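Local coordinates for IPT/TIG domain-containing protein BACOVA_02650 (Bacteroides ovatus, PDB 5E7H) that binds polysaccharide at the cell surface and probably captures xyloglucan before its transport into the periplasm for degradation, this chain being the C-terminal part, with a xyloglucan-binding domain, at residues T121-S132 and G242-D253; V168-Q178 and A188-S196. All blocks are in the same frame, centred on the assembly; numbering follows the deposited sequence.

Contact 1 of 2, residues T121-S132 and G242-D253. With NA (sodium ion), chain I; ACT (acetate ion), chain H.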
loop_
_atom_site.group_PDB
_atom_site.type_symbol
_atom_site.label_atom_id
_atom_site.label_comp_id
_atom_site.label_asym_id
_atom_site.label_seq_id
_atom_site.Cartn_x
_atom_site.Cartn_y
_atom_site.Cartn_z
ATOM N N THR A 121 13.161 5.301 -1.456
ATOM C CA THR A 121 13.375 4.950 -0.057
ATOM C C THR A 121 12.140 4.344 0.585
ATOM O O THR A 121 11.046 4.856 0.430
ATOM C CB THR A 121 13.769 6.187 0.722
ATOM O OG1 THR A 121 14.897 6.794 0.096
ATOM C CG2 THR A 121 14.129 5.832 2.159
ATOM N N CYS A 122 12.318 3.272 1.351
ATOM C CA CYS A 122 11.238 2.701 2.141
ATOM C C CYS A 122 11.683 2.557 3.591
ATOM O O CYS A 122 12.879 2.555 3.895
ATOM C CB CYS A 122 10.764 1.358 1.577
ATOM S SG CYS A 122 11.971 0.038 1.522
ATOM N N LEU A 123 10.691 2.471 4.472
ATOM C CA LEU A 123 10.889 2.250 5.906
ATOM C C LEU A 123 11.131 0.782 6.175
ATOM O O LEU A 123 10.391 -0.055 5.675
ATOM C CB LEU A 123 9.644 2.706 6.678
ATOM C CG LEU A 123 9.524 2.285 8.153
ATOM C CD1 LEU A 123 10.593 2.963 8.983
ATOM C CD2 LEU A 123 8.146 2.585 8.690
ATOM N N GLY A 124 12.157 0.486 6.958
ATOM C CA GLY A 124 12.408 -0.871 7.403
ATOM C C GLY A 124 12.246 -1.007 8.898
ATOM O O GLY A 124 12.780 -0.209 9.678
ATOM N N ILE A 125 11.504 -2.036 9.289
ATOM C CA ILE A 125 11.450 -2.471 10.678
ATOM C C ILE A 125 11.981 -3.898 10.655
ATOM O O ILE A 125 11.272 -4.825 10.241
ATOM C CB ILE A 125 10.035 -2.406 11.232
ATOM C CG1 ILE A 125 9.475 -0.983 11.195
ATOM C CG2 ILE A 125 9.979 -2.978 12.668
ATOM C CD1 ILE A 125 10.086 -0.035 12.115
ATOM N N THR A 126 13.238 -4.074 11.043
ATOM C CA THR A 126 13.905 -5.350 10.877
ATOM C C THR A 126 14.717 -5.668 12.114
ATOM O O THR A 126 15.195 -4.777 12.822
ATOM C CB THR A 126 14.842 -5.354 9.657
ATOM O OG1 THR A 126 16.049 -4.635 9.966
ATOM C CG2 THR A 126 14.166 -4.748 8.431
ATOM N N GLY A 127 14.912 -6.954 12.363
ATOM C CA GLY A 127 15.776 -7.372 13.429
ATOM C C GLY A 127 15.121 -8.300 14.419
ATOM O O GLY A 127 13.995 -8.754 14.227
ATOM N N THR A 128 15.831 -8.522 15.512
ATOM C CA THR A 128 15.409 -9.468 16.529
ATOM C C THR A 128 14.804 -8.726 17.717
ATOM O O THR A 128 15.373 -7.731 18.176
ATOM C CB THR A 128 16.577 -10.312 16.994
ATOM O OG1 THR A 128 17.259 -10.860 15.860
ATOM C CG2 THR A 128 16.083 -11.438 17.833
ATOM N N VAL A 129 13.659 -9.215 18.194
ATOM C CA VAL A 129 12.969 -8.613 19.340
ATOM C C VAL A 129 12.689 -9.674 20.399
ATOM O O VAL A 129 12.286 -10.788 20.089
ATOM C CB VAL A 129 11.652 -7.892 18.894
ATOM C CG1 VAL A 129 10.697 -8.824 18.163
ATOM C CG2 VAL A 129 10.957 -7.211 20.098
ATOM N N SER A 130 12.944 -9.327 21.654
ATOM C CA SER A 130 12.705 -10.263 22.748
ATOM C C SER A 130 11.219 -10.577 22.905
ATOM O O SER A 130 10.363 -9.882 22.362
ATOM C CB SER A 130 13.232 -9.703 24.076
ATOM O OG SER A 130 12.298 -8.774 24.602
ATOM N N ALA A 131 10.915 -11.623 23.670
ATOM C CA ALA A 131 9.549 -11.891 24.096
ATOM C C ALA A 131 8.994 -10.697 24.876
ATOM O O ALA A 131 9.761 -9.925 25.451
ATOM C CB ALA A 131 9.493 -13.165 24.978
ATOM N N SER A 132 7.662 -10.584 24.906
ATOM C CA SER A 132 6.928 -9.596 25.722
ATOM C C SER A 132 7.654 -8.257 25.807
ATOM O O SER A 132 8.052 -7.810 26.881
ATOM C CB SER A 132 6.663 -10.162 27.121
ATOM O OG SER A 132 5.957 -11.391 27.031
ATOM N N GLY A 242 4.240 -11.398 22.117
ATOM C CA GLY A 242 4.385 -12.849 22.106
ATOM C C GLY A 242 5.324 -13.384 23.173
ATOM O O GLY A 242 6.138 -12.651 23.722
ATOM N N SER A 243 5.204 -14.675 23.464
ATOM C CA SER A 243 5.982 -15.294 24.537
ATOM C C SER A 243 7.391 -15.712 24.109
ATOM O O SER A 243 8.177 -16.179 24.944
ATOM C CB SER A 243 5.239 -16.511 25.076
ATOM O OG SER A 243 5.050 -17.467 24.052
ATOM N N SER A 244 7.702 -15.558 22.827
ATOM C CA SER A 244 9.011 -15.900 22.284
ATOM C C SER A 244 9.654 -14.750 21.542
ATOM O O SER A 244 8.995 -13.940 20.873
ATOM C CB SER A 244 8.907 -17.091 21.328
ATOM O OG SER A 244 10.139 -17.324 20.648
ATOM N N GLN A 245 10.969 -14.720 21.634
ATOM C CA GLN A 245 11.799 -13.911 20.757
ATOM C C GLN A 245 11.419 -14.191 19.305
ATOM O O GLN A 245 11.000 -15.296 18.972
ATOM C CB GLN A 245 13.275 -14.240 21.014
ATOM C CG GLN A 245 14.280 -13.458 20.196
ATOM C CD GLN A 245 15.727 -13.904 20.442
ATOM O OE1 GLN A 245 16.608 -13.566 19.655
ATOM N NE2 GLN A 245 15.975 -14.668 21.503
ATOM N N ALA A 246 11.562 -13.184 18.461
ATOM C CA ALA A 246 11.297 -13.337 17.040
ATOM C C ALA A 246 12.191 -12.421 16.248
ATOM O O ALA A 246 12.580 -11.364 16.727
ATOM C CB ALA A 246 9.846 -13.009 16.745
ATOM N N THR A 247 12.456 -12.782 15.000
ATOM C CA THR A 247 13.203 -11.923 14.109
ATOM C C THR A 247 12.277 -11.657 12.945
ATOM O O THR A 247 11.643 -12.577 12.426
ATOM C CB THR A 247 14.534 -12.588 13.697
ATOM O OG1 THR A 247 15.352 -12.744 14.873
ATOM C CG2 THR A 247 15.270 -11.768 12.664
ATOM N N ILE A 248 12.136 -10.390 12.578
ATOM C CA ILE A 248 11.249 -10.040 11.476
ATOM C C ILE A 248 11.986 -9.126 10.510
ATOM O O ILE A 248 13.035 -8.580 10.834
ATOM C CB ILE A 248 9.939 -9.376 11.969
ATOM C CG1 ILE A 248 10.164 -7.916 12.423
ATOM C CG2 ILE A 248 9.311 -10.218 13.102
ATOM C CD1 ILE A 248 8.891 -7.159 12.821
ATOM N N GLU A 249 11.440 -8.986 9.306
ATOM C CA GLU A 249 11.999 -8.086 8.303
ATOM C C GLU A 249 10.836 -7.571 7.480
ATOM O O GLU A 249 10.294 -8.302 6.637
ATOM C CB GLU A 249 13.049 -8.796 7.446
ATOM C CG GLU A 249 13.710 -7.886 6.453
ATOM C CD GLU A 249 14.749 -8.575 5.590
ATOM O OE1 GLU A 249 14.981 -9.804 5.742
ATOM O OE2 GLU A 249 15.343 -7.864 4.762
ATOM N N VAL A 250 10.424 -6.336 7.764
ATOM C CA VAL A 250 9.208 -5.763 7.180
ATOM C C VAL A 250 9.527 -4.386 6.638
ATOM O O VAL A 250 10.174 -3.583 7.318
ATOM C CB VAL A 250 8.074 -5.671 8.213
ATOM C CG1 VAL A 250 6.788 -5.142 7.581
ATOM C CG2 VAL A 250 7.837 -7.042 8.854
ATOM N N TYR A 251 9.085 -4.109 5.412
ATOM C CA TYR A 251 9.290 -2.795 4.790
ATOM C C TYR A 251 7.953 -2.172 4.449
ATOM O O TYR A 251 6.994 -2.890 4.158
ATOM C CB TYR A 251 10.154 -2.895 3.508
ATOM C CG TYR A 251 11.503 -3.529 3.790
ATOM C CD1 TYR A 251 12.555 -2.777 4.286
ATOM C CD2 TYR A 251 11.688 -4.897 3.651
ATOM C CE1 TYR A 251 13.763 -3.361 4.605
ATOM C CE2 TYR A 251 12.897 -5.490 3.959
ATOM C CZ TYR A 251 13.930 -4.714 4.448
ATOM O OH TYR A 251 15.148 -5.266 4.787
ATOM N N PHE A 252 7.910 -0.841 4.500
ATOM C CA PHE A 252 6.702 -0.052 4.205
ATOM C C PHE A 252 7.006 1.094 3.256
ATOM O O PHE A 252 8.072 1.699 3.331
ATOM C CB PHE A 252 6.107 0.580 5.477
ATOM C CG PHE A 252 5.760 -0.377 6.588
ATOM C CD1 PHE A 252 6.722 -0.832 7.478
ATOM C CD2 PHE A 252 4.456 -0.779 6.773
ATOM C CE1 PHE A 252 6.371 -1.700 8.506
ATOM C CE2 PHE A 252 4.117 -1.634 7.808
ATOM C CZ PHE A 252 5.084 -2.080 8.671
ATOM N N ASP A 253 6.054 1.438 2.388
ATOM C CA ASP A 253 6.206 2.649 1.569
ATOM C C ASP A 253 4.849 3.172 1.117
ATOM O O ASP A 253 3.838 2.468 1.152
ATOM C CB ASP A 253 7.087 2.361 0.351
ATOM C CG ASP A 253 7.800 3.576 -0.191
ATOM O OD1 ASP A 253 7.643 4.707 0.294
ATOM O OD2 ASP A 253 8.573 3.388 -1.163
HETATM NA NA NA I . 9.457 5.700 -1.355
HETATM C C ACT H . 18.865 -6.279 15.038
HETATM O O ACT H . 19.243 -6.070 13.855
HETATM O OXT ACT H . 18.667 -7.457 15.438
HETATM C CH3 ACT H . 18.642 -5.117 15.973
HETATM O O HOH W 1 7.667 6.086 -3.230
#
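Tyr-251 brings its ring up against Gly-124 and Thr-126 of the neighbouring strand, both meeting it obliquely, with CD1 3.7 Å from Gly-124 CA and the methyl CG2 of Thr-126 lying 3.8 Å from Tyr-251 OH. A CB at Gly-124 would press tightly against CE1 of this ring. With CG anti to the carbonyl carbon (chi1 -57°), the ring leans toward Glu-249, two residues back on the same face, whose extended chain brings OE2 to the hydroxyl. Tyr-251 OH donates to the anti lone pair of Glu-249 OE2 at 2.6 Å, in the plane of the ring, which anchors the far end of the tyrosine and orients its hydroxyl. Cys-122 SG sits obliquely to the same ring as a sulfur-aromatic contact.

The other face of the ladder is apolar. Leu-123 and Phe-252 run side by side, CD2 of the leucine 3.9 Å from CD1 of the ring, and Ile-125 brings CG1 to Phe-252 CE1; Trp-136 covers Ile-125, Val-129 and Ile-248 on this side. Paired N-H and C=O groups join Leu-123 to Phe-252, Ile-125 to Val-250, Gly-127 to Ile-248 and Val-129 to Ala-246. Farther along, Thr-128 OG1 and Thr-247 OG1 share a hydrogen bond of 2.9 Å, and Thr-128 N donates to an oxygen of an acetate ion, probably from the crystallisation liquor.

At the opposite end both carboxylate oxygens of Asp-253 grip a sodium ion, OD2 at 2.5 Å, alongside Thr-121 O, a water and the backbone oxygens of Asn-92 and Asn-119. The negative carboxylate and the carbonyl dipoles would together favour a cation here. This is an antiparallel beta ladder within the xyloglucan-binding domain, closed at one end by a sodium site.

Contact 2 of 2, residues V168-Q178 and A188-S196. With FMT (formic acid), chain C; FMT (formic acid), chain D.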
loop_
_atom_site.group_PDB
_atom_site.type_symbol
_atom_site.label_atom_id
_atom_site.label_comp_id
_atom_site.label_asym_id
_atom_site.label_seq_id
_atom_site.Cartn_x
_atom_site.Cartn_y
_atom_site.Cartn_z
ATOM N N VAL A 168 6.888 -8.294 3.563
ATOM C CA VAL A 168 7.218 -9.141 4.711
ATOM C C VAL A 168 8.120 -10.284 4.232
ATOM O O VAL A 168 7.737 -11.050 3.333
ATOM C CB VAL A 168 5.952 -9.713 5.368
ATOM C CG1 VAL A 168 6.321 -10.720 6.488
ATOM C CG2 VAL A 168 5.047 -8.584 5.883
ATOM N N LYS A 169 9.319 -10.416 4.797
ATOM C CA LYS A 169 10.245 -11.462 4.355
ATOM C C LYS A 169 9.719 -12.860 4.665
ATOM O O LYS A 169 9.766 -13.762 3.794
ATOM C CB LYS A 169 11.624 -11.276 5.000
ATOM C CG LYS A 169 12.686 -12.295 4.556
ATOM C CD LYS A 169 13.145 -11.998 3.150
ATOM C CE LYS A 169 14.155 -13.027 2.655
ATOM N NZ LYS A 169 15.444 -12.898 3.372
ATOM N N GLU A 170 9.285 -13.065 5.914
ATOM C CA GLU A 170 8.808 -14.365 6.404
ATOM C C GLU A 170 7.716 -14.122 7.410
ATOM O O GLU A 170 7.739 -13.111 8.118
ATOM C CB GLU A 170 9.924 -15.179 7.089
ATOM C CG GLU A 170 11.276 -15.223 6.405
ATOM C CD GLU A 170 11.386 -16.313 5.351
ATOM O OE1 GLU A 170 10.357 -16.947 5.027
ATOM O OE2 GLU A 170 12.513 -16.536 4.853
ATOM N N VAL A 171 6.772 -15.052 7.516
ATOM C CA VAL A 171 5.750 -14.909 8.531
ATOM C C VAL A 171 6.396 -15.021 9.905
ATOM O O VAL A 171 7.456 -15.654 10.076
ATOM C CB VAL A 171 4.629 -15.956 8.388
ATOM C CG1 VAL A 171 3.849 -15.709 7.085
ATOM C CG2 VAL A 171 5.188 -17.340 8.444
ATOM N N PHE A 172 5.744 -14.399 10.861
ATOM C CA PHE A 172 6.224 -14.361 12.240
ATOM C C PHE A 172 5.061 -14.560 13.190
ATOM O O PHE A 172 3.900 -14.396 12.818
ATOM C CB PHE A 172 6.953 -13.035 12.516
ATOM C CG PHE A 172 6.208 -11.814 12.045
ATOM C CD1 PHE A 172 5.185 -11.264 12.801
ATOM C CD2 PHE A 172 6.545 -11.201 10.842
ATOM C CE1 PHE A 172 4.505 -10.138 12.362
ATOM C CE2 PHE A 172 5.875 -10.095 10.400
ATOM C CZ PHE A 172 4.857 -9.549 11.153
ATOM N N THR A 173 5.383 -14.942 14.423
ATOM C CA THR A 173 4.387 -15.161 15.453
ATOM C C THR A 173 4.781 -14.398 16.708
ATOM O O THR A 173 5.776 -14.731 17.369
ATOM C CB THR A 173 4.231 -16.655 15.802
ATOM O OG1 THR A 173 3.939 -17.394 14.612
ATOM C CG2 THR A 173 3.109 -16.848 16.819
ATOM N N GLY A 174 3.992 -13.380 17.027
ATOM C CA GLY A 174 4.207 -12.561 18.211
ATOM C C GLY A 174 4.182 -11.087 17.856
ATOM O O GLY A 174 3.320 -10.346 18.330
ATOM N N PRO A 175 5.122 -10.652 17.007
ATOM C CA PRO A 175 5.216 -9.215 16.733
ATOM C C PRO A 175 3.967 -8.646 16.068
ATOM O O PRO A 175 3.314 -9.335 15.275
ATOM C CB PRO A 175 6.442 -9.121 15.827
ATOM C CG PRO A 175 7.285 -10.281 16.264
ATOM C CD PRO A 175 6.313 -11.377 16.539
ATOM N N VAL A 176 3.639 -7.413 16.431
ATOM C CA VAL A 176 2.507 -6.684 15.839
ATOM C C VAL A 176 2.857 -5.222 15.647
ATOM O O VAL A 176 3.821 -4.726 16.231
ATOM C CB VAL A 176 1.238 -6.761 16.717
ATOM C CG1 VAL A 176 0.749 -8.186 16.857
ATOM C CG2 VAL A 176 1.483 -6.115 18.097
ATOM N N PHE A 177 2.038 -4.532 14.856
ATOM C CA PHE A 177 2.230 -3.124 14.562
ATOM C C PHE A 177 1.088 -2.274 15.083
ATOM O O PHE A 177 -0.072 -2.702 15.114
ATOM C CB PHE A 177 2.378 -2.903 13.054
ATOM C CG PHE A 177 3.630 -3.495 12.490
ATOM C CD1 PHE A 177 4.809 -2.759 12.447
ATOM C CD2 PHE A 177 3.660 -4.809 12.050
ATOM C CE1 PHE A 177 5.987 -3.313 11.961
ATOM C CE2 PHE A 177 4.840 -5.362 11.550
ATOM C CZ PHE A 177 6.001 -4.612 11.516
ATOM N N GLN A 178 1.453 -1.072 15.503
ATOM C CA GLN A 178 0.512 -0.001 15.821
ATOM C C GLN A 178 0.676 1.090 14.777
ATOM O O GLN A 178 1.794 1.471 14.448
ATOM C CB GLN A 178 0.771 0.555 17.232
ATOM C CG GLN A 178 -0.074 1.781 17.575
ATOM C CD GLN A 178 0.291 2.424 18.870
ATOM O OE1 GLN A 178 1.312 2.126 19.497
ATOM N NE2 GLN A 178 -0.559 3.334 19.287
ATOM N N ALA A 188 -5.778 4.761 17.839
ATOM C CA ALA A 188 -4.838 4.040 16.987
ATOM C C ALA A 188 -5.242 2.606 16.663
ATOM O O ALA A 188 -6.010 1.980 17.391
ATOM C CB ALA A 188 -3.482 4.038 17.638
ATOM N N LEU A 189 -4.709 2.107 15.554
ATOM C CA LEU A 189 -4.827 0.707 15.189
ATOM C C LEU A 189 -3.746 -0.036 15.938
ATOM O O LEU A 189 -2.586 0.284 15.791
ATOM C CB LEU A 189 -4.683 0.527 13.685
ATOM C CG LEU A 189 -4.566 -0.899 13.154
ATOM C CD1 LEU A 189 -5.842 -1.661 13.479
ATOM C CD2 LEU A 189 -4.288 -0.890 11.659
ATOM N N ASN A 190 -4.133 -1.015 16.745
ATOM C CA ASN A 190 -3.160 -1.812 17.487
ATOM C C ASN A 190 -3.266 -3.279 17.133
ATOM O O ASN A 190 -4.315 -3.749 16.680
ATOM C CB ASN A 190 -3.337 -1.628 18.988
ATOM C CG ASN A 190 -2.630 -0.393 19.492
ATOM O OD1 ASN A 190 -1.401 -0.363 19.635
ATOM N ND2 ASN A 190 -3.397 0.631 19.754
ATOM N N GLY A 191 -2.178 -4.009 17.360
ATOM C CA GLY A 191 -2.169 -5.443 17.157
ATOM C C GLY A 191 -2.257 -5.893 15.715
ATOM O O GLY A 191 -2.704 -7.018 15.430
ATOM N N TYR A 192 -1.803 -5.045 14.810
ATOM C CA TYR A 192 -1.957 -5.288 13.377
ATOM C C TYR A 192 -0.836 -6.135 12.805
ATOM O O TYR A 192 0.341 -5.855 13.023
ATOM C CB TYR A 192 -2.027 -3.960 12.614
ATOM C CG TYR A 192 -2.242 -4.128 11.123
ATOM C CD1 TYR A 192 -3.460 -4.566 10.638
ATOM C CD2 TYR A 192 -1.225 -3.879 10.207
ATOM C CE1 TYR A 192 -3.667 -4.743 9.277
ATOM C CE2 TYR A 192 -1.435 -4.053 8.839
ATOM C CZ TYR A 192 -2.653 -4.494 8.400
ATOM O OH TYR A 192 -2.882 -4.702 7.049
ATOM N N VAL A 193 -1.224 -7.169 12.064
ATOM C CA VAL A 193 -0.300 -7.951 11.265
ATOM C C VAL A 193 -0.624 -7.683 9.784
ATOM O O VAL A 193 -1.766 -7.887 9.382
ATOM C CB VAL A 193 -0.414 -9.455 11.568
ATOM C CG1 VAL A 193 0.559 -10.260 10.725
ATOM C CG2 VAL A 193 -0.177 -9.712 13.079
ATOM N N PRO A 194 0.362 -7.217 9.004
ATOM C CA PRO A 194 0.103 -6.913 7.582
ATOM C C PRO A 194 -0.524 -8.064 6.818
ATOM O O PRO A 194 -0.019 -9.189 6.888
ATOM C CB PRO A 194 1.484 -6.597 7.043
ATOM C CG PRO A 194 2.212 -6.017 8.230
ATOM C CD PRO A 194 1.737 -6.844 9.388
ATOM N N VAL A 195 -1.639 -7.781 6.141
ATOM C CA VAL A 195 -2.300 -8.748 5.267
ATOM C C VAL A 195 -2.643 -8.052 3.959
ATOM O O VAL A 195 -2.916 -6.867 3.913
ATOM C CB VAL A 195 -3.576 -9.355 5.880
ATOM C CG1 VAL A 195 -3.232 -10.276 7.050
ATOM C CG2 VAL A 195 -4.550 -8.274 6.313
ATOM N N SER A 196 -2.660 -8.832 2.896
ATOM C CA SER A 196 -2.911 -8.291 1.569
ATOM C C SER A 196 -4.368 -7.905 1.349
ATOM O O SER A 196 -5.279 -8.682 1.663
ATOM C CB SER A 196 -2.497 -9.327 0.523
ATOM O OG SER A 196 -3.012 -8.973 -0.747
HETATM C C FMT C . 18.120 -11.450 1.278
HETATM O O1 FMT C . 17.955 -12.364 0.432
HETATM O O2 FMT C . 17.162 -10.677 1.537
HETATM C C FMT D . 17.370 -16.050 1.793
HETATM O O1 FMT D . 17.602 -14.823 1.633
HETATM O O2 FMT D . 17.172 -16.505 2.953
#
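Phe-177 and Tyr-192 meet through a pair of backbone hydrogen bonds, Phe-177 N to Tyr-192 O at 2.8 Å and Tyr-192 N to Phe-177 O at 2.9 Å. Tyr-192 O, which accepts the first of these, also lies at the edge of the Phe-177 ring, in its plane. The ring, placed with CG anti to the carbonyl carbon (chi1 -67°), then crosses Pro-194 at about a right angle, CD2 lying 3.9 Å from Pro-194 CD. Beside it Val-176 brings CB to 3.7 Å from Gly-191 CA, while its CG1 meets Val-193 CG2.

Gln-178 stretches out alongside Asn-190, the two side chains pointing the same way with their amide planes 42° apart. Asn-190 OD1 touches the CG and CD of the glutamine, and Gln-178 NE2 ends 3.4 Å from Ala-188 CB. A glycine in place of Gln-178 would probably leave the Asn-190 amide without its flanking chain, free to turn, and open a gap beside the Ala-188 methyl.

Farther out, Phe-172 packs against the segment 193-194: its CE1 lies 4.3 Å from Val-193 CG1, and Pro-194 CD comes to its ring edge. Val-168 CG2 packs 4.2 Å from Pro-194 CB, so the proline is lined by Val-168, Phe-172 and Phe-177. Met-208 covers Pro-194 from strand 207-213, and Ala-238 and Tyr-237 of strand 233-240 back Phe-177 and Gln-178.

Gly-191 and Tyr-192 both face Phe-177, and the positive phi of the glycine (69°) suits its place: this is a G1 beta bulge in the antiparallel hairpin of strands 176-181 and 189-192, at the edge of a sheet of the xyloglucan-binding domain.

How the contacts relate
Coming from the N terminus, the chain first contributes 121-132, one half of contact 1. It then runs through 168-178 and 188-196, which close the short hairpin loop of contact 2, before 242-253 returns to pair with 121-132 and close the long loop. Contact 2 is therefore nested inside contact 1, their centres about 9 Å apart. They also touch: Phe-252 and Phe-177 meet edge-to-face, Ile-248 packs on Phe-172 and Pro-175, and Glu-249 O probably accepts a hydrogen bond from Lys-169 N. Together they join two antiparallel sheets of the xyloglucan-binding domain through their facing aromatic and aliphatic side chains.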